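Local coordinates for protein nigritoxine (Vibrio nigripulchritudo, PDB 5M41) that is a bacterial toxin active against crustaceans and insects, built on a new fold, at residues F670-E675 with N744-L749; V494-I499 with F550-Q555; S332-P337 with T440-S445. All blocks are in the same frame, centred on the assembly; numbering follows the deposited sequence.

Overall arrangement
The three contacts follow one another along the chain, contact 3 closing before contact 2 opens and contact 2 before contact 1. Contact 3 lies near the middle of the molecule, its centre about 6 Å from that of the chain; contacts 2 and 1 lie farther out, about 28 and 33 Å away. Contacts 2 and 3 have centres about 24 Å apart and just touch, where Leu554 CD1 meets Pro337 CB at 4.3 Å. Contact 1 stands apart from both, its nearest atoms about 11 Å from contact 3 and about 16 Å from contact 2. The magnesium site of Val189, Glu192 and Asp195 shares no residue with any of them.

Contact 1: residues F670-E675 with N744-L749; sequences FITVVE and NAAQKL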
loop_
_atom_site.group_PDB
_atom_site.type_symbol
_atom_site.label_atom_id
_atom_site.label_comp_id
_atom_site.label_asym_id
_atom_site.label_seq_id
_atom_site.Cartn_x
_atom_site.Cartn_y
_atom_site.Cartn_z
ATOM N N PHE A 670 -12.070 16.879 -28.575
ATOM C CA PHE A 670 -10.678 16.658 -28.181
ATOM C C PHE A 670 -10.600 16.082 -26.779
ATOM O O PHE A 670 -9.960 15.045 -26.539
ATOM C CB PHE A 670 -9.866 17.970 -28.274
ATOM C CG PHE A 670 -8.422 17.816 -27.891
ATOM C CD1 PHE A 670 -7.520 17.215 -28.762
ATOM C CD2 PHE A 670 -7.953 18.300 -26.673
ATOM C CE1 PHE A 670 -6.182 17.074 -28.423
ATOM C CE2 PHE A 670 -6.613 18.168 -26.322
ATOM C CZ PHE A 670 -5.729 17.547 -27.197
ATOM N N ILE A 671 -11.310 16.730 -25.868
ATOM C CA ILE A 671 -11.303 16.337 -24.463
ATOM C C ILE A 671 -11.874 14.932 -24.286
ATOM O O ILE A 671 -11.298 14.102 -23.567
ATOM C CB ILE A 671 -12.037 17.389 -23.591
ATOM C CG1 ILE A 671 -11.181 18.667 -23.474
ATOM C CG2 ILE A 671 -12.396 16.826 -22.216
ATOM C CD1 ILE A 671 -11.832 19.785 -22.659
ATOM N N THR A 672 -12.986 14.649 -24.962
ATOM C CA THR A 672 -13.616 13.316 -24.869
ATOM C C THR A 672 -12.617 12.210 -25.237
ATOM O O THR A 672 -12.481 11.236 -24.525
ATOM C CB THR A 672 -14.863 13.226 -25.764
ATOM O OG1 THR A 672 -15.807 14.225 -25.348
ATOM C CG2 THR A 672 -15.519 11.825 -25.680
ATOM N N VAL A 673 -11.887 12.379 -26.330
ATOM C CA VAL A 673 -10.918 11.362 -26.729
ATOM C C VAL A 673 -9.754 11.302 -25.725
ATOM O O VAL A 673 -9.373 10.221 -25.256
ATOM C CB VAL A 673 -10.477 11.539 -28.202
ATOM C CG1 VAL A 673 -9.291 10.651 -28.543
ATOM C CG2 VAL A 673 -11.640 11.178 -29.128
ATOM N N VAL A 674 -9.237 12.463 -25.330
ATOM C CA VAL A 674 -8.081 12.508 -24.439
ATOM C C VAL A 674 -8.383 11.795 -23.118
ATOM O O VAL A 674 -7.571 11.004 -22.625
ATOM C CB VAL A 674 -7.644 13.974 -24.175
ATOM C CG1 VAL A 674 -6.752 14.059 -22.940
ATOM C CG2 VAL A 674 -6.923 14.521 -25.396
ATOM N N GLU A 675 -9.550 12.115 -22.561
ATOM C CA GLU A 675 -10.058 11.550 -21.329
ATOM C C GLU A 675 -10.188 10.015 -21.400
ATOM O O GLU A 675 -9.840 9.320 -20.466
ATOM C CB GLU A 675 -11.426 12.158 -21.049
ATOM C CG GLU A 675 -12.010 11.843 -19.688
ATOM C CD GLU A 675 -13.315 12.588 -19.440
ATOM O OE1 GLU A 675 -14.071 12.798 -20.423
ATOM O OE2 GLU A 675 -13.587 12.966 -18.267
ATOM N N ASN A 744 -16.086 11.711 -34.950
ATOM C CA ASN A 744 -16.830 10.454 -34.841
ATOM C C ASN A 744 -16.332 9.574 -33.697
ATOM O O ASN A 744 -17.145 8.989 -32.991
ATOM C CB ASN A 744 -16.873 9.709 -36.179
ATOM C CG ASN A 744 -17.506 10.550 -37.275
ATOM O OD1 ASN A 744 -18.287 11.464 -36.998
ATOM N ND2 ASN A 744 -17.149 10.274 -38.518
ATOM N N ALA A 745 -15.016 9.528 -33.477
ATOM C CA ALA A 745 -14.462 8.758 -32.354
ATOM C C ALA A 745 -15.005 9.284 -31.027
ATOM O O ALA A 745 -15.391 8.500 -30.145
ATOM C CB ALA A 745 -12.941 8.795 -32.369
ATOM N N ALA A 746 -15.051 10.610 -30.895
ATOM C CA ALA A 746 -15.670 11.231 -29.731
ATOM C C ALA A 746 -17.152 10.847 -29.613
ATOM O O ALA A 746 -17.622 10.460 -28.539
ATOM C CB ALA A 746 -15.489 12.753 -29.773
ATOM N N GLN A 747 -17.878 10.972 -30.716
ATOM C CA GLN A 747 -19.278 10.535 -30.775
ATOM C C GLN A 747 -19.487 9.086 -30.314
ATOM O O GLN A 747 -20.365 8.827 -29.497
ATOM C CB GLN A 747 -19.884 10.744 -32.175
ATOM C CG GLN A 747 -21.413 10.707 -32.184
ATOM C CD GLN A 747 -22.026 11.694 -31.187
ATOM O OE1 GLN A 747 -21.711 12.888 -31.206
ATOM N NE2 GLN A 747 -22.892 11.195 -30.295
ATOM N N LYS A 748 -18.678 8.162 -30.829
ATOM C CA LYS A 748 -18.695 6.766 -30.387
ATOM C C LYS A 748 -18.491 6.631 -28.892
ATOM O O LYS A 748 -19.088 5.751 -28.274
ATOM C CB LYS A 748 -17.622 5.938 -31.094
ATOM C CG LYS A 748 -18.052 5.360 -32.431
ATOM C CD LYS A 748 -16.866 4.766 -33.166
ATOM C CE LYS A 748 -17.269 4.358 -34.573
ATOM N NZ LYS A 748 -16.141 3.729 -35.309
ATOM N N LEU A 749 -17.648 7.489 -28.305
ATOM C CA LEU A 749 -17.406 7.405 -26.868
ATOM C C LEU A 749 -18.591 7.857 -26.010
ATOM O O LEU A 749 -18.799 7.313 -24.939
ATOM C CB LEU A 749 -16.142 8.165 -26.477
ATOM C CG LEU A 749 -14.881 7.428 -26.898
ATOM C CD1 LEU A 749 -13.701 8.375 -26.830
ATOM C CD2 LEU A 749 -14.683 6.190 -26.046
#
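Two helical segments cross at 64° with their axes 8.6 Å apart, and the backbones come nearest at Val673 and Ala746, CA to CA 5.6 Å. The small side chain of Ala746 is consistent with this short CA distance. Thr672 points at the other helix. Its CG2, anti to the backbone N, lies 3.8 Å from Leu749 CB and also touches the carbonyl oxygen of Ala746. The same torsion (chi1 -60°) puts OG1 beside its own backbone N, where it hydrogen-bonds to Gln668 O one turn back, so the threonine offers its methyl to the interface. Val673 has CG1 anti to the backbone N (chi1 170°). Its other branch, CG2, lies over the opposing helix, 3.9 Å from Ala746 N and 4.2 Å from Ala745 CB. Leu749 points at the first helix, with CG anti to its carbonyl carbon, and runs antiparallel alongside Thr672. Its CD1 settles on the backbone, 3.9 Å from Thr672 O and 4.1 Å from Val673 CA. This is apolar helix-helix packing: Val673 also reaches Met726 and Leu730 of helix 719-731, while Ile671 packs against helix 688-704.

Contact 2: residues V494-I499 with F550-Q555; sequences VSQVYI and FDFRLQ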
loop_
_atom_site.group_PDB
_atom_site.type_symbol
_atom_site.label_atom_id
_atom_site.label_comp_id
_atom_site.label_asym_id
_atom_site.label_seq_id
_atom_site.Cartn_x
_atom_site.Cartn_y
_atom_site.Cartn_z
ATOM N N VAL A 494 -2.201 38.460 -9.021
ATOM C CA VAL A 494 -2.704 38.428 -7.646
ATOM C C VAL A 494 -1.837 37.534 -6.782
ATOM O O VAL A 494 -1.467 36.410 -7.182
ATOM C CB VAL A 494 -4.174 37.945 -7.601
ATOM C CG1 VAL A 494 -4.686 37.863 -6.171
ATOM C CG2 VAL A 494 -5.060 38.866 -8.439
ATOM N N SER A 495 -1.520 38.028 -5.588
ATOM C CA SER A 495 -0.708 37.291 -4.639
ATOM C C SER A 495 -1.502 36.165 -3.995
ATOM O O SER A 495 -2.718 36.274 -3.807
ATOM C CB SER A 495 -0.145 38.213 -3.563
ATOM O OG SER A 495 0.737 37.488 -2.718
ATOM N N GLN A 496 -0.802 35.087 -3.641
ATOM C CA GLN A 496 -1.463 33.928 -3.102
ATOM C C GLN A 496 -0.772 33.359 -1.870
ATOM O O GLN A 496 0.461 33.243 -1.820
ATOM C CB GLN A 496 -1.559 32.882 -4.214
ATOM C CG GLN A 496 -2.824 32.073 -4.170
ATOM C CD GLN A 496 -4.065 32.864 -4.499
ATOM O OE1 GLN A 496 -4.080 33.663 -5.423
ATOM N NE2 GLN A 496 -5.126 32.604 -3.770
ATOM N N VAL A 497 -1.565 32.987 -0.867
ATOM C CA VAL A 497 -0.986 32.448 0.357
ATOM C C VAL A 497 -0.744 30.946 0.202
ATOM O O VAL A 497 -1.678 30.144 0.199
ATOM C CB VAL A 497 -1.834 32.736 1.626
ATOM C CG1 VAL A 497 -1.210 32.053 2.831
ATOM C CG2 VAL A 497 -1.947 34.234 1.887
ATOM N N TYR A 498 0.521 30.582 0.064
ATOM C CA TYR A 498 0.911 29.200 -0.009
ATOM C C TYR A 498 1.125 28.657 1.401
ATOM O O TYR A 498 1.944 29.185 2.167
ATOM C CB TYR A 498 2.168 29.033 -0.873
ATOM C CG TYR A 498 2.746 27.644 -0.817
ATOM C CD1 TYR A 498 1.950 26.523 -1.062
ATOM C CD2 TYR A 498 4.081 27.447 -0.504
ATOM C CE1 TYR A 498 2.478 25.246 -0.997
ATOM C CE2 TYR A 498 4.617 26.174 -0.428
ATOM C CZ TYR A 498 3.815 25.080 -0.681
ATOM O OH TYR A 498 4.361 23.823 -0.601
ATOM N N ILE A 499 0.375 27.613 1.741
ATOM C CA ILE A 499 0.549 26.930 3.023
ATOM C C ILE A 499 1.424 25.700 2.846
ATOM O O ILE A 499 1.000 24.686 2.283
ATOM C CB ILE A 499 -0.792 26.549 3.686
ATOM C CG1 ILE A 499 -1.680 27.790 3.824
ATOM C CG2 ILE A 499 -0.537 25.911 5.052
ATOM C CD1 ILE A 499 -3.160 27.487 3.933
ATOM N N PHE A 550 5.538 22.677 -7.397
ATOM C CA PHE A 550 4.549 21.671 -7.817
ATOM C C PHE A 550 3.408 21.616 -6.796
ATOM O O PHE A 550 2.243 21.657 -7.163
ATOM C CB PHE A 550 5.209 20.289 -8.004
ATOM C CG PHE A 550 4.249 19.197 -8.426
ATOM C CD1 PHE A 550 3.878 19.049 -9.754
ATOM C CD2 PHE A 550 3.730 18.308 -7.483
ATOM C CE1 PHE A 550 3.019 18.030 -10.147
ATOM C CE2 PHE A 550 2.869 17.289 -7.869
ATOM C CZ PHE A 550 2.511 17.156 -9.206
ATOM N N ASP A 551 3.755 21.550 -5.513
ATOM C CA ASP A 551 2.751 21.515 -4.459
ATOM C C ASP A 551 1.941 22.837 -4.442
ATOM O O ASP A 551 0.705 22.829 -4.337
ATOM C CB ASP A 551 3.435 21.226 -3.116
ATOM C CG ASP A 551 2.471 21.222 -1.947
ATOM O OD1 ASP A 551 1.537 20.399 -1.917
ATOM O OD2 ASP A 551 2.652 22.042 -1.033
ATOM N N PHE A 552 2.628 23.973 -4.577
ATOM C CA PHE A 552 1.910 25.242 -4.662
ATOM C C PHE A 552 0.920 25.240 -5.822
ATOM O O PHE A 552 -0.232 25.667 -5.675
ATOM C CB PHE A 552 2.854 26.430 -4.802
ATOM C CG PHE A 552 2.156 27.702 -5.204
ATOM C CD1 PHE A 552 1.506 28.477 -4.256
ATOM C CD2 PHE A 552 2.144 28.117 -6.528
ATOM C CE1 PHE A 552 0.853 29.644 -4.615
ATOM C CE2 PHE A 552 1.490 29.284 -6.907
ATOM C CZ PHE A 552 0.845 30.051 -5.945
ATOM N N ARG A 553 1.377 24.752 -6.969
ATOM C CA ARG A 553 0.555 24.760 -8.176
ATOM C C ARG A 553 -0.673 23.877 -8.047
ATOM O O ARG A 553 -1.708 24.193 -8.614
ATOM C CB ARG A 553 1.373 24.376 -9.400
ATOM C CG ARG A 553 2.240 25.507 -9.938
ATOM C CD ARG A 553 3.001 25.017 -11.152
ATOM N NE ARG A 553 3.782 26.051 -11.819
ATOM C CZ ARG A 553 3.299 26.950 -12.677
ATOM N NH1 ARG A 553 1.994 27.002 -12.977
ATOM N NH2 ARG A 553 4.132 27.823 -13.232
ATOM N N LEU A 554 -0.547 22.772 -7.309
ATOM C CA LEU A 554 -1.689 21.912 -6.986
ATOM C C LEU A 554 -2.631 22.601 -5.990
ATOM O O LEU A 554 -3.840 22.624 -6.187
ATOM C CB LEU A 554 -1.236 20.561 -6.397
ATOM C CG LEU A 554 -0.713 19.430 -7.312
ATOM C CD1 LEU A 554 -0.356 18.217 -6.454
ATOM C CD2 LEU A 554 -1.730 19.041 -8.377
ATOM N N GLN A 555 -2.065 23.139 -4.915
ATOM C CA GLN A 555 -2.846 23.809 -3.871
ATOM C C GLN A 555 -3.636 24.988 -4.457
ATOM O O GLN A 555 -4.785 25.204 -4.097
ATOM C CB GLN A 555 -1.902 24.286 -2.766
ATOM C CG GLN A 555 -2.563 24.638 -1.440
ATOM C CD GLN A 555 -1.553 25.150 -0.436
ATOM O OE1 GLN A 555 -1.418 26.356 -0.247
ATOM N NE2 GLN A 555 -0.805 24.240 0.174
#
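Strand 496-500 is an outermost strand of a four-stranded antiparallel meander, and helix 546-555, which follows the last strand of that meander, returns to pack against it. Tyr498, Phe552 and Gln555 carry most of the contact. Gln555 leaves the helix with CG anti to the backbone N and an extended chain, so that its amide arrives end-on at the backbone of Ile499 and pairs with both of its polar atoms. Ile499 N donates to Gln555 OE1 over 3.0 Å (N-H...O 168°), and Gln555 NE2 donates to Ile499 O over 2.8 Å (164°). Each carbonyl accepts in its own plane, on a lone pair, so the two bonds fix the rotation of the amide.

In the meander, Gln496 and Tyr498 make their backbone bonds with Ile509 and Lys507 of strand 505-515. The Gln555 amide thus serves Ile499 in the manner of a neighbouring strand's peptide group. The Tyr498 side chain, CG anti to the backbone N, runs across the helix at about a right angle to Gln555. Its OH donates to the anti lone pair of Asp551 OD2 at 2.5 Å, the carboxylate meeting the phenol at the ring edge. A hydroxyl donor on OD2 would tend to stabilise the carboxylate form; Asp551 OD1 also has a long, weak ion pair with Arg454.

Phe552 comes to one face of the tyrosine ring. Its CB stands 4.1 Å from the Tyr498 ring centroid in a CH-pi contact, and its own ring turns an edge to that face in an offset edge-to-face stack (centroids 5.7 Å apart, planes at 86°). Phe552 CD1 also presses on Tyr498 CB at 3.5 Å, and CE1 reaches Gln496 CB at 4.1 Å. The phenylalanine also touches Ile509 and Leu527 of the two inner strands.

Contact 3: residues S332-P337 with T440-S445; sequences SLAAIP and TAQTKS
The extended strand 332-336 passes a tight bend before helix 444-457, with Ser332 and Ala441, and likewise Ala334 and Gln442, 7.0 Å apart from CA to CA. Gln442 bridges the gap. With CG anti to its carbonyl carbon (chi1 -60°) and an extended chain, it lays its amide along the strand. NE2 gives a weak, bent hydrogen bond to Leu333 O (3.2 Å, 142°), and OE1 lies 3.3 Å from Ala334 CB. Both amide ends are buried and have further partners, OE1 in Thr365 OG1 and NE2 in Asp368 OD1. Ser332 OG also bonds to Asp368 OD1 while resting 3.6 Å from the methyl of Ala441, and Asp368 OD2 bonds to Thr440 OG1 and Ala441 N. One carboxylate from strand 366-370 therefore ties the bend to the sheet. Three local motifs follow one another in the bend. Thr440 OG1 accepts from Gln442 N at 3.0 Å in an ST turn; Gln442 centres an inverse gamma turn, closed by Thr443 N to Ala441 O at 2.8 Å; and Thr443 is the N-cap, its OG1 accepting from Phe446 N. The arrangement is that of a capped helix start anchored on a beta-sheet.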
loop_
_atom_site.group_PDB
_atom_site.type_symbol
_atom_site.label_atom_id
_atom_site.label_comp_id
_atom_site.label_asym_id
_atom_site.label_seq_id
_atom_site.Cartn_x
_atom_site.Cartn_y
_atom_site.Cartn_z
ATOM N N SER A 332 -1.417 1.885 7.029
ATOM C CA SER A 332 -1.232 2.214 5.620
ATOM C C SER A 332 -0.178 3.282 5.474
ATOM O O SER A 332 -0.240 4.296 6.144
ATOM C CB SER A 332 -2.531 2.747 4.994
ATOM O OG SER A 332 -3.500 1.720 4.853
ATOM N N LEU A 333 0.783 3.050 4.591
ATOM C CA LEU A 333 1.727 4.073 4.212
ATOM C C LEU A 333 1.477 4.284 2.737
ATOM O O LEU A 333 1.811 3.429 1.899
ATOM C CB LEU A 333 3.147 3.610 4.511
ATOM C CG LEU A 333 3.417 3.303 5.992
ATOM C CD1 LEU A 333 4.721 2.547 6.141
ATOM C CD2 LEU A 333 3.447 4.588 6.816
ATOM N N ALA A 334 0.827 5.402 2.432
ATOM C CA ALA A 334 0.334 5.672 1.091
ATOM C C ALA A 334 1.033 6.881 0.542
ATOM O O ALA A 334 1.030 7.932 1.168
ATOM C CB ALA A 334 -1.167 5.909 1.114
ATOM N N ALA A 335 1.627 6.733 -0.637
ATOM C CA ALA A 335 2.179 7.860 -1.356
ATOM C C ALA A 335 1.063 8.853 -1.683
ATOM O O ALA A 335 -0.117 8.481 -1.831
ATOM C CB ALA A 335 2.861 7.401 -2.620
ATOM N N ILE A 336 1.452 10.116 -1.761
ATOM C CA ILE A 336 0.537 11.229 -2.013
ATOM C C ILE A 336 1.182 12.116 -3.100
ATOM O O ILE A 336 2.380 12.369 -3.043
ATOM C CB ILE A 336 0.291 12.029 -0.697
ATOM C CG1 ILE A 336 -0.557 11.218 0.321
ATOM C CG2 ILE A 336 -0.331 13.393 -0.961
ATOM C CD1 ILE A 336 -1.949 10.811 -0.166
ATOM N N PRO A 337 0.398 12.585 -4.091
ATOM C CA PRO A 337 0.978 13.422 -5.154
ATOM C C PRO A 337 1.849 14.549 -4.596
ATOM O O PRO A 337 1.460 15.237 -3.641
ATOM C CB PRO A 337 -0.249 14.008 -5.862
ATOM C CG PRO A 337 -1.359 13.069 -5.564
ATOM C CD PRO A 337 -1.062 12.433 -4.236
ATOM N N THR A 440 -6.290 -4.230 0.073
ATOM C CA THR A 440 -5.635 -3.052 0.598
ATOM C C THR A 440 -6.662 -2.053 1.141
ATOM O O THR A 440 -7.802 -2.003 0.694
ATOM C CB THR A 440 -4.740 -2.369 -0.449
ATOM O OG1 THR A 440 -4.089 -1.244 0.166
ATOM C CG2 THR A 440 -5.562 -1.913 -1.680
ATOM N N ALA A 441 -6.262 -1.311 2.162
ATOM C CA ALA A 441 -7.083 -0.227 2.648
ATOM C C ALA A 441 -6.974 0.985 1.727
ATOM O O ALA A 441 -7.826 1.863 1.798
ATOM C CB ALA A 441 -6.672 0.152 4.051
ATOM N N GLN A 442 -5.943 1.034 0.871
ATOM C CA GLN A 442 -5.692 2.217 0.003
ATOM C C GLN A 442 -6.636 2.240 -1.205
ATOM O O GLN A 442 -6.231 2.040 -2.345
ATOM C CB GLN A 442 -4.221 2.271 -0.404
ATOM C CG GLN A 442 -3.337 2.376 0.840
ATOM C CD GLN A 442 -1.852 2.466 0.564
ATOM O OE1 GLN A 442 -1.412 2.994 -0.473
ATOM N NE2 GLN A 442 -1.062 1.979 1.507
ATOM N N THR A 443 -7.918 2.427 -0.921
ATOM C CA THR A 443 -8.934 2.456 -1.947
ATOM C C THR A 443 -9.107 3.883 -2.493
ATOM O O THR A 443 -8.477 4.862 -2.023
ATOM C CB THR A 443 -10.288 2.027 -1.366
ATOM O OG1 THR A 443 -10.610 2.905 -0.288
ATOM C CG2 THR A 443 -10.264 0.555 -0.846
ATOM N N LYS A 444 -9.986 3.987 -3.488
ATOM C CA LYS A 444 -10.434 5.262 -4.032
ATOM C C LYS A 444 -10.918 6.185 -2.918
ATOM O O LYS A 444 -10.455 7.306 -2.805
ATOM C CB LYS A 444 -11.555 5.013 -5.042
ATOM C CG LYS A 444 -11.922 6.207 -5.918
ATOM C CD LYS A 444 -13.315 6.005 -6.519
ATOM C CE LYS A 444 -13.447 6.643 -7.895
ATOM N NZ LYS A 444 -12.922 8.035 -7.921
ATOM N N SER A 445 -11.827 5.714 -2.077
ATOM C CA SER A 445 -12.423 6.597 -1.086
ATOM C C SER A 445 -11.417 6.991 0.008
ATOM O O SER A 445 -11.437 8.127 0.492
ATOM C CB SER A 445 -13.675 5.971 -0.497
ATOM O OG SER A 445 -13.356 4.700 0.023
#